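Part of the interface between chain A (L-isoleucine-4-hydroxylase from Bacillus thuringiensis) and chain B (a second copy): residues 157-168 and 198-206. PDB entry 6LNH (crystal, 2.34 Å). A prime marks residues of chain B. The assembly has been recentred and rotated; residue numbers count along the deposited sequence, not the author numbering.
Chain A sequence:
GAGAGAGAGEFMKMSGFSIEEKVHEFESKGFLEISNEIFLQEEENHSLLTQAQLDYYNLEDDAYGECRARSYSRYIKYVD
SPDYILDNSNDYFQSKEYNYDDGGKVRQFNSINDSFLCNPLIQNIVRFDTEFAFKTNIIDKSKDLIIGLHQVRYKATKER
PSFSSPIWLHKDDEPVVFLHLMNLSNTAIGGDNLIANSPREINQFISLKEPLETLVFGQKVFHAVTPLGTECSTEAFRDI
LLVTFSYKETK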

# COMPACT_ATOMS: atom_id res chain seq x y z
N THR A 157 15.69 7.85 1.64
CA THR A 157 16.06 7.25 2.90
C THR A 157 15.20 7.84 4.02
O THR A 157 14.57 8.89 3.86
CB THR A 157 17.57 7.47 3.14
OG1 THR A 157 18.32 6.57 2.32
CG2 THR A 157 18.00 7.27 4.58
N LYS A 158 15.14 7.14 5.16
CA LYS A 158 14.33 7.60 6.29
C LYS A 158 14.79 8.96 6.79
O LYS A 158 13.96 9.78 7.20
CB LYS A 158 14.35 6.57 7.41
CG LYS A 158 13.24 6.77 8.45
CD LYS A 158 12.87 5.46 9.14
CE LYS A 158 14.06 4.87 9.89
NZ LYS A 158 13.74 3.54 10.47
N GLU A 159 16.09 9.23 6.72
CA GLU A 159 16.67 10.51 7.12
C GLU A 159 16.84 11.46 5.93
O GLU A 159 17.13 12.64 6.14
CB GLU A 159 18.03 10.27 7.80
CG GLU A 159 18.08 9.02 8.68
CD GLU A 159 18.59 7.81 7.93
OE1 GLU A 159 19.62 7.94 7.24
OE2 GLU A 159 17.96 6.74 8.02
N ARG A 160 16.64 10.96 4.70
CA ARG A 160 16.70 11.70 3.43
C ARG A 160 15.60 11.40 2.42
O ARG A 160 15.67 10.43 1.67
CB ARG A 160 18.02 11.51 2.67
CG ARG A 160 18.14 12.49 1.46
CD ARG A 160 19.38 12.13 0.70
NE ARG A 160 19.60 10.70 0.72
CZ ARG A 160 18.82 9.81 0.15
NH1 ARG A 160 17.76 10.24 -0.55
NH2 ARG A 160 19.12 8.51 0.26
N PRO A 161 14.58 12.25 2.37
CA PRO A 161 13.66 12.22 1.21
C PRO A 161 14.35 12.72 -0.05
O PRO A 161 15.37 13.42 -0.02
CB PRO A 161 12.55 13.19 1.64
CG PRO A 161 13.20 14.08 2.68
CD PRO A 161 14.23 13.26 3.37
N SER A 162 13.76 12.34 -1.19
CA SER A 162 14.23 12.68 -2.52
C SER A 162 13.19 13.53 -3.23
O SER A 162 11.99 13.24 -3.15
CB SER A 162 14.51 11.44 -3.35
OG SER A 162 14.70 11.78 -4.71
N PHE A 163 13.64 14.58 -3.91
CA PHE A 163 12.73 15.49 -4.60
C PHE A 163 13.31 15.87 -5.95
O PHE A 163 14.50 15.70 -6.22
CB PHE A 163 12.44 16.75 -3.78
CG PHE A 163 13.64 17.31 -3.08
CD1 PHE A 163 14.05 16.80 -1.86
CD2 PHE A 163 14.36 18.35 -3.64
CE1 PHE A 163 15.15 17.31 -1.22
CE2 PHE A 163 15.47 18.86 -3.01
CZ PHE A 163 15.86 18.34 -1.79
N SER A 164 12.43 16.38 -6.81
CA SER A 164 12.75 16.71 -8.18
C SER A 164 13.27 18.14 -8.26
O SER A 164 13.24 18.90 -7.28
CB SER A 164 11.51 16.55 -9.07
OG SER A 164 11.88 16.19 -10.39
N SER A 165 13.78 18.52 -9.43
CA SER A 165 14.13 19.91 -9.71
C SER A 165 13.48 20.31 -11.02
O SER A 165 13.81 19.72 -12.07
CB SER A 165 15.65 20.08 -9.77
OG SER A 165 16.01 21.09 -10.70
N PRO A 166 12.57 21.30 -11.03
CA PRO A 166 11.98 22.11 -9.95
C PRO A 166 11.25 21.32 -8.86
O PRO A 166 10.82 20.18 -9.08
CB PRO A 166 10.98 23.02 -10.69
CG PRO A 166 11.41 22.97 -12.11
CD PRO A 166 11.93 21.59 -12.32
N ILE A 167 11.11 21.93 -7.69
CA ILE A 167 10.56 21.23 -6.53
C ILE A 167 9.03 21.15 -6.56
O ILE A 167 8.46 20.22 -5.97
CB ILE A 167 11.05 21.93 -5.24
CG1 ILE A 167 11.02 20.98 -4.05
CG2 ILE A 167 10.25 23.21 -4.96
CD1 ILE A 167 12.19 21.17 -3.10
N TRP A 168 8.35 22.08 -7.22
CA TRP A 168 6.90 22.17 -7.18
C TRP A 168 6.38 22.26 -8.62
O TRP A 168 7.04 21.84 -9.58
CB TRP A 168 6.50 23.35 -6.28
CG TRP A 168 5.01 23.55 -6.05
CD1 TRP A 168 4.33 24.72 -6.19
CD2 TRP A 168 4.04 22.56 -5.65
NE1 TRP A 168 3.00 24.53 -5.90
CE2 TRP A 168 2.80 23.21 -5.57
CE3 TRP A 168 4.11 21.19 -5.37
CZ2 TRP A 168 1.63 22.55 -5.21
CZ3 TRP A 168 2.94 20.53 -5.01
CH2 TRP A 168 1.72 21.21 -4.94
N SER B 198 13.96 25.35 4.51
CA SER B 198 13.79 26.44 3.51
C SER B 198 13.08 25.85 2.29
O SER B 198 13.14 24.63 2.11
CB SER B 198 15.13 27.06 3.16
OG SER B 198 15.54 26.70 1.84
N PRO B 199 12.47 26.65 1.40
CA PRO B 199 11.75 26.12 0.23
C PRO B 199 12.59 25.55 -0.92
O PRO B 199 12.01 25.03 -1.85
CB PRO B 199 10.96 27.33 -0.29
CG PRO B 199 11.05 28.36 0.81
CD PRO B 199 12.39 28.11 1.47
N ARG B 200 13.92 25.63 -0.80
CA ARG B 200 14.83 25.15 -1.87
C ARG B 200 15.00 23.63 -1.80
O ARG B 200 15.47 23.05 -2.79
CB ARG B 200 16.19 25.85 -1.76
CG ARG B 200 17.26 25.26 -2.66
CD ARG B 200 17.98 24.08 -2.04
NE ARG B 200 19.40 24.08 -2.34
CZ ARG B 200 20.36 24.04 -1.42
NH1 ARG B 200 21.63 24.04 -1.78
NH2 ARG B 200 20.04 24.00 -0.14
N GLU B 201 14.63 23.01 -0.68
CA GLU B 201 14.81 21.54 -0.56
C GLU B 201 13.93 20.97 0.56
O GLU B 201 13.66 21.69 1.53
CB GLU B 201 16.28 21.21 -0.28
CG GLU B 201 16.80 21.82 1.01
CD GLU B 201 18.27 21.58 1.28
OE1 GLU B 201 19.08 21.66 0.33
OE2 GLU B 201 18.61 21.30 2.45
N ILE B 202 13.53 19.70 0.41
CA ILE B 202 12.71 18.98 1.43
C ILE B 202 13.69 18.28 2.37
O ILE B 202 14.64 17.66 1.87
CB ILE B 202 11.73 18.00 0.76
CG1 ILE B 202 10.85 18.70 -0.28
CG2 ILE B 202 10.91 17.26 1.79
CD1 ILE B 202 10.15 19.92 0.25
N ASN B 203 13.46 18.36 3.68
CA ASN B 203 14.41 17.76 4.65
C ASN B 203 13.79 16.55 5.35
O ASN B 203 14.57 15.73 5.87
CB ASN B 203 14.91 18.81 5.64
CG ASN B 203 15.61 19.95 4.94
OD1 ASN B 203 15.08 21.05 4.84
ND2 ASN B 203 16.81 19.70 4.44
N GLN B 204 12.46 16.43 5.36
CA GLN B 204 11.83 15.32 6.05
C GLN B 204 10.50 15.00 5.39
O GLN B 204 9.77 15.89 4.95
CB GLN B 204 11.61 15.61 7.54
CG GLN B 204 12.74 15.13 8.44
CD GLN B 204 12.78 13.61 8.55
OE1 GLN B 204 13.64 12.96 7.96
NE2 GLN B 204 11.85 13.05 9.32
N PHE B 205 10.19 13.71 5.33
CA PHE B 205 8.98 13.20 4.70
C PHE B 205 8.33 12.30 5.74
O PHE B 205 8.89 11.26 6.10
CB PHE B 205 9.31 12.44 3.41
CG PHE B 205 8.10 11.87 2.69
CD1 PHE B 205 7.38 10.81 3.21
CD2 PHE B 205 7.71 12.40 1.47
CE1 PHE B 205 6.28 10.30 2.55
CE2 PHE B 205 6.61 11.89 0.79
CZ PHE B 205 5.90 10.83 1.33
N ILE B 206 7.15 12.69 6.21
CA ILE B 206 6.45 11.96 7.26
C ILE B 206 5.07 11.60 6.72
O ILE B 206 4.33 12.47 6.25
CB ILE B 206 6.34 12.80 8.55
CG1 ILE B 206 7.72 13.02 9.16
CG2 ILE B 206 5.41 12.12 9.55
CD1 ILE B 206 8.26 14.41 8.95

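Packing rather than polar pairing joins these two stretches: 445 Å² is buried between them, both sides summed, and no clear hydrogen bond crosses. The chain A stretch begins with a tight bend, closed by the backbone hydrogen bond from Thr157 N to Arg160 O (2.6 Å). Lys158 and Glu159 point away from chain B, as suits charged residues at an exposed border, and it is their backbone that faces the partner. Lys158 O lies 3.3 Å from the modelled OE1 of Gln204′, whose amide is probably turned over, so the character of this contact remains open.

Pro161 begins the apolar part and has more of its surface covered by the other stretch (80 Å²) than any other residue here. Its compact, apolar ring lies directly against backbone: CD is 3.5 Å from Asn203′ O and CG 3.6 Å from Gln204′ N. The same ring meets side chains, with CB 3.8 Å from Phe205′ CB and CG 4.0 Å from Ile202′ CG2.

Ser162, between two residues that point toward chain B, points away, and its hydroxyl is satisfied elsewhere in the structure. With chi1 at 41° (p), the Phe163 ring lies with one face over the backbone of Glu201′ and Ile202′; CE1 is 3.2 Å from Ile202′ O, CZ 3.3 Å from Glu201′ CB, and CD1 3.7 Å from Ile202′ CB. A broad, flat ring suits such a peptide surface. Glu201′ offers its CB to the ring, while its carboxylate leads away, into a salt bridge between its OE1 and Arg200′ NH2 (2.6 Å).

Ser164, Ser165 and Pro166 make no contact with the chain B stretch. Ile167 then points toward the partner, an apolar, branched side chain suited to its place, its CD1 reaching Glu201′ CA at 3.7 Å and Ile202′ CG1 at 4.0 Å. Ile202′, buried and branched, thus touches Pro161, Phe163 and Ile167 alike.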